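Local structure of cell division control protein 45 cdc45 putative (Entamoeba histolytica, 6CC2) at residues S30-A35 with F82-G87; I106-P111 with E176-S181. The protein is a putative Cdc45, probably acting in chromosomal DNA replication as a component of the Cdc45-Mcm-GINS helicase. All coordinates share one frame; numbering follows the deposited sequence.

Contact 1: residues S30-A35 with F82-G87; sequences SPTVDA and FIDCAG
In the flat carboxylate of Asp84, OD2 accepts from Thr32 OG1 at 3.1 Å. Asp84 OD2 receives this bond on its anti lone pair, away from OD1. The two side chains cross at about a right angle. The other oxygen, OD1, is taken by Ser108 OG. The carbonyl of Ile83 is the second flat group. Ser30 OG donates to Ile83 O at 2.9 Å, in the carbonyl plane on a lone pair. Ser30 N reaches the same oxygen at 3.3 Å, nearly in line with the C=O bond. Two donors of one residue thus grip this oxygen. A chi1 of 66° sets Ser30 OG between the backbone N and the carbonyl carbon, where it reaches Ile83 O. Thr32 OG1 also works as a helix N-cap, accepting from Ala35 N at 2.9 Å. Beside these bonds Ala35 CB packs on Ile83 CG2 at 3.7 Å. Asp34 OD2 and Asp84 OD2 lie 4.4 Å apart, and one water donates to both, which probably eases their repulsion. Asp34 is also held by Ser181 OG and by backbone N-H groups of Val182 and Gly183. The contact is buried at the C-terminal ends of adjacent parallel strands 24-29 and 77-83, where helix 33-48 begins. Helix 199-213 touches Thr32 and Val33, and helix 61-71 touches Cys85.

Contact 2: residues I106-P111 with E176-S181; sequences IDSHRP and EFYSES. With EDO (1,2-ethanediol), chain E.
His109 and Tyr178 each place CG anti to the carbonyl carbon, beside the backbone N (chi1 -67° for His109). As a non-hydrogen-bonded pair on one face of the strands, the two side chains lie side by side, pointing the same way. The rings are oblique, with planes at 49°, and His109 NE2 comes within 3.5 Å of Tyr178 CE2. One water links NE2 to Tyr178 OH. The far side of the imidazole is fixed by Asp107: His109 ND1 donates to OD1 at 2.7 Å, close to the ring plane and on the syn lone pair. OD1 also accepts from His109 N, two residues on, an Asx turn; this donor lies above the carboxylate plane. Arg110 lies on the other face of the two strands, with Phe177. Its CB sits over the Phe177 ring in a CH-pi contact, 3.8 Å from the centroid. The chain then bends at chi2 (-74°). The guanidinium lies with Ser179 CB over its centre, and NH2 donates in its own plane to Asp107 O and His109 O. The backbones join through Ser179 N to Ser108 O (2.8 Å) and Arg110 N to Phe177 O (2.9 Å). Glu176 N and Phe177 N both donate to Arg110 O. The result is a short antiparallel pair ending in a classic beta bulge, and its Asp-Ser-His sequence is consistent with a descendant of the DHH motif of RecJ-type phosphoesterases.

Contacts 1 and 2 have centres about 10 Å apart and touch each other directly. Strand 77-83 lies next to strand 102-106, and Asp84 N bonds to Ile106 O at 2.7 Å. The second tie is between side chains: Asp34 OD1 and Ser181 OG are 2.7 Å apart, a probable hydrogen bond, joining the start of helix 33-48 to the start of helix 182-192. Asp107 OD2 accepts from Gly87 N and packs 3.1 Å from Cys85 C. Asp34, Asp84 and Asp107 thus gather at the C-terminal edge of the parallel sheet. This is consistent with the metal-binding region of RecJ relatives, but no metal role is established here.

Contact 1: residues S30-A35 with F82-G87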
# COMPACT_ATOMS: atom_id res chain seq x y z
N SER A 30 8.81 -6.62 2.79
CA SER A 30 8.45 -5.27 3.23
C SER A 30 6.93 -5.11 3.28
O SER A 30 6.19 -5.90 2.70
CB SER A 30 9.11 -4.27 2.32
OG SER A 30 8.58 -4.35 1.02
N PRO A 31 6.43 -4.08 3.99
CA PRO A 31 4.99 -4.04 4.33
C PRO A 31 4.09 -3.44 3.25
O PRO A 31 3.51 -2.37 3.40
CB PRO A 31 4.96 -3.20 5.61
CG PRO A 31 6.38 -2.79 5.91
CD PRO A 31 7.21 -3.05 4.71
N THR A 32 3.97 -4.15 2.13
CA THR A 32 2.98 -3.80 1.11
C THR A 32 2.19 -5.04 0.74
O THR A 32 2.70 -6.16 0.86
CB THR A 32 3.64 -3.21 -0.16
OG1 THR A 32 4.28 -4.21 -0.91
CG2 THR A 32 4.65 -2.09 0.21
N VAL A 33 0.96 -4.85 0.29
CA VAL A 33 0.16 -6.00 -0.15
C VAL A 33 0.82 -6.66 -1.34
O VAL A 33 0.81 -7.89 -1.47
CB VAL A 33 -1.27 -5.55 -0.46
CG1 VAL A 33 -2.06 -6.71 -1.08
CG2 VAL A 33 -1.97 -5.03 0.80
N ASP A 34 1.38 -5.85 -2.26
CA ASP A 34 2.12 -6.40 -3.41
C ASP A 34 3.24 -7.33 -2.96
O ASP A 34 3.46 -8.39 -3.56
CB ASP A 34 2.66 -5.23 -4.24
CG ASP A 34 3.10 -5.62 -5.64
OD1 ASP A 34 2.67 -6.66 -6.20
OD2 ASP A 34 3.89 -4.83 -6.21
N ALA A 35 3.96 -6.95 -1.92
CA ALA A 35 5.01 -7.81 -1.40
C ALA A 35 4.45 -9.13 -0.89
O ALA A 35 5.05 -10.19 -1.12
CB ALA A 35 5.80 -7.10 -0.31
N PHE A 82 14.85 -10.53 -1.15
CA PHE A 82 14.39 -9.25 -0.62
C PHE A 82 13.25 -8.79 -1.51
O PHE A 82 13.43 -8.62 -2.73
CB PHE A 82 15.52 -8.23 -0.59
CG PHE A 82 16.70 -8.64 0.27
CD1 PHE A 82 16.51 -9.31 1.47
CD2 PHE A 82 17.98 -8.35 -0.13
CE1 PHE A 82 17.59 -9.68 2.26
CE2 PHE A 82 19.07 -8.71 0.66
CZ PHE A 82 18.87 -9.38 1.86
N ILE A 83 12.06 -8.62 -0.92
CA ILE A 83 10.84 -8.33 -1.68
C ILE A 83 10.38 -6.90 -1.40
O ILE A 83 10.04 -6.55 -0.26
CB ILE A 83 9.74 -9.35 -1.34
CG1 ILE A 83 10.20 -10.76 -1.71
CG2 ILE A 83 8.44 -9.00 -2.05
CD1 ILE A 83 9.24 -11.87 -1.30
N ASP A 84 10.34 -6.10 -2.48
CA ASP A 84 9.88 -4.70 -2.49
C ASP A 84 10.74 -3.81 -1.60
O ASP A 84 10.32 -2.77 -1.14
CB ASP A 84 8.40 -4.56 -2.14
CG ASP A 84 7.65 -3.61 -3.10
OD1 ASP A 84 8.26 -3.14 -4.09
OD2 ASP A 84 6.44 -3.34 -2.89
N CYS A 85 11.99 -4.22 -1.39
CA CYS A 85 13.00 -3.40 -0.74
C CYS A 85 14.37 -3.84 -1.24
O CYS A 85 14.49 -4.87 -1.92
CB CYS A 85 12.91 -3.51 0.78
SG CYS A 85 13.19 -5.18 1.44
N ALA A 86 15.38 -3.04 -0.91
CA ALA A 86 16.79 -3.31 -1.08
C ALA A 86 17.33 -3.02 -2.47
O ALA A 86 18.54 -2.80 -2.63
CB ALA A 86 17.12 -4.77 -0.75
N GLY A 87 16.47 -2.99 -3.49
CA GLY A 87 16.97 -2.80 -4.85
C GLY A 87 17.64 -1.45 -5.08
O GLY A 87 18.55 -1.34 -5.90
O HOH W 1 4.52 -2.66 -4.79

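Contact 2: residues I106-P111 with E176-S181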
# COMPACT_ATOMS: atom_id res chain seq x y z
N ILE A 106 13.64 -8.73 -5.61
CA ILE A 106 12.48 -8.46 -6.43
C ILE A 106 11.85 -7.18 -5.85
O ILE A 106 11.17 -7.23 -4.83
CB ILE A 106 11.47 -9.60 -6.44
CG1 ILE A 106 12.11 -10.90 -6.88
CG2 ILE A 106 10.29 -9.28 -7.39
CD1 ILE A 106 11.18 -12.12 -6.78
N ASP A 107 12.10 -6.05 -6.50
CA ASP A 107 11.76 -4.74 -5.92
C ASP A 107 11.20 -3.87 -7.03
O ASP A 107 11.75 -3.83 -8.14
CB ASP A 107 13.00 -4.11 -5.29
CG ASP A 107 12.71 -2.86 -4.51
OD1 ASP A 107 11.55 -2.38 -4.54
OD2 ASP A 107 13.65 -2.32 -3.87
N SER A 108 10.11 -3.17 -6.75
CA SER A 108 9.49 -2.30 -7.74
C SER A 108 10.10 -0.90 -7.81
O SER A 108 9.80 -0.17 -8.76
CB SER A 108 7.98 -2.17 -7.47
OG SER A 108 7.75 -1.49 -6.24
N HIS A 109 10.93 -0.52 -6.83
CA HIS A 109 11.58 0.78 -6.88
C HIS A 109 12.55 0.88 -8.05
O HIS A 109 13.22 -0.10 -8.39
CB HIS A 109 12.37 1.03 -5.58
CG HIS A 109 11.50 1.18 -4.37
ND1 HIS A 109 11.07 0.10 -3.62
CD2 HIS A 109 11.00 2.29 -3.77
CE1 HIS A 109 10.33 0.54 -2.62
NE2 HIS A 109 10.28 1.86 -2.68
N ARG A 110 12.63 2.06 -8.66
CA ARG A 110 13.61 2.34 -9.70
C ARG A 110 14.15 3.75 -9.51
O ARG A 110 13.45 4.61 -8.95
CB ARG A 110 13.01 2.23 -11.11
CG ARG A 110 12.50 0.85 -11.49
CD ARG A 110 13.64 -0.11 -11.78
NE ARG A 110 13.12 -1.34 -12.38
CZ ARG A 110 12.50 -2.30 -11.70
NH1 ARG A 110 12.02 -3.36 -12.34
NH2 ARG A 110 12.34 -2.19 -10.39
N PRO A 111 15.37 4.04 -9.98
CA PRO A 111 16.34 3.10 -10.57
C PRO A 111 16.96 2.16 -9.54
O PRO A 111 16.95 2.44 -8.35
CB PRO A 111 17.41 4.01 -11.16
CG PRO A 111 17.35 5.24 -10.32
CD PRO A 111 15.88 5.42 -10.02
N GLU A 176 13.43 6.70 -7.41
CA GLU A 176 12.75 7.88 -7.93
C GLU A 176 11.35 7.60 -8.43
O GLU A 176 10.59 8.54 -8.61
CB GLU A 176 13.56 8.53 -9.07
CG GLU A 176 14.93 9.04 -8.66
CD GLU A 176 15.71 9.64 -9.82
OE1 GLU A 176 15.09 9.97 -10.86
OE2 GLU A 176 16.95 9.77 -9.70
N PHE A 177 10.98 6.35 -8.68
CA PHE A 177 9.64 6.03 -9.14
C PHE A 177 9.44 4.53 -8.96
O PHE A 177 10.34 3.82 -8.49
CB PHE A 177 9.42 6.45 -10.60
CG PHE A 177 10.41 5.87 -11.56
CD1 PHE A 177 11.61 6.49 -11.78
CD2 PHE A 177 10.13 4.68 -12.22
CE1 PHE A 177 12.53 5.95 -12.65
CE2 PHE A 177 11.06 4.16 -13.11
CZ PHE A 177 12.24 4.79 -13.30
N TYR A 178 8.24 4.05 -9.29
CA TYR A 178 7.86 2.66 -9.13
C TYR A 178 7.57 2.05 -10.50
O TYR A 178 6.90 2.67 -11.34
CB TYR A 178 6.64 2.48 -8.22
CG TYR A 178 6.84 3.04 -6.84
CD1 TYR A 178 6.63 4.40 -6.57
CD2 TYR A 178 7.26 2.24 -5.81
CE1 TYR A 178 6.84 4.91 -5.33
CE2 TYR A 178 7.45 2.75 -4.54
CZ TYR A 178 7.24 4.10 -4.31
OH TYR A 178 7.44 4.61 -3.05
N SER A 179 8.09 0.84 -10.70
CA SER A 179 7.88 0.09 -11.93
C SER A 179 7.03 -1.14 -11.65
O SER A 179 6.15 -1.12 -10.77
CB SER A 179 9.23 -0.26 -12.55
OG SER A 179 9.06 -0.78 -13.87
N GLU A 180 7.32 -2.23 -12.35
CA GLU A 180 6.45 -3.41 -12.32
C GLU A 180 6.21 -3.96 -10.92
O GLU A 180 7.12 -4.07 -10.09
CB GLU A 180 7.08 -4.50 -13.20
CG GLU A 180 6.17 -5.65 -13.53
CD GLU A 180 6.72 -6.49 -14.66
OE1 GLU A 180 7.92 -6.83 -14.60
OE2 GLU A 180 5.96 -6.78 -15.61
N SER A 181 4.96 -4.36 -10.69
CA SER A 181 4.56 -4.99 -9.42
C SER A 181 5.46 -6.18 -9.11
O SER A 181 5.84 -6.92 -10.01
CB SER A 181 3.10 -5.45 -9.56
OG SER A 181 2.83 -6.66 -8.91
C1 EDO E . 5.57 3.41 -15.26
O1 EDO E . 6.86 3.73 -14.70
C2 EDO E . 4.99 2.19 -14.55
O2 EDO E . 4.83 2.45 -13.16
O HOH W 2 9.80 -4.53 -10.59
O HOH W 3 8.12 2.90 -1.21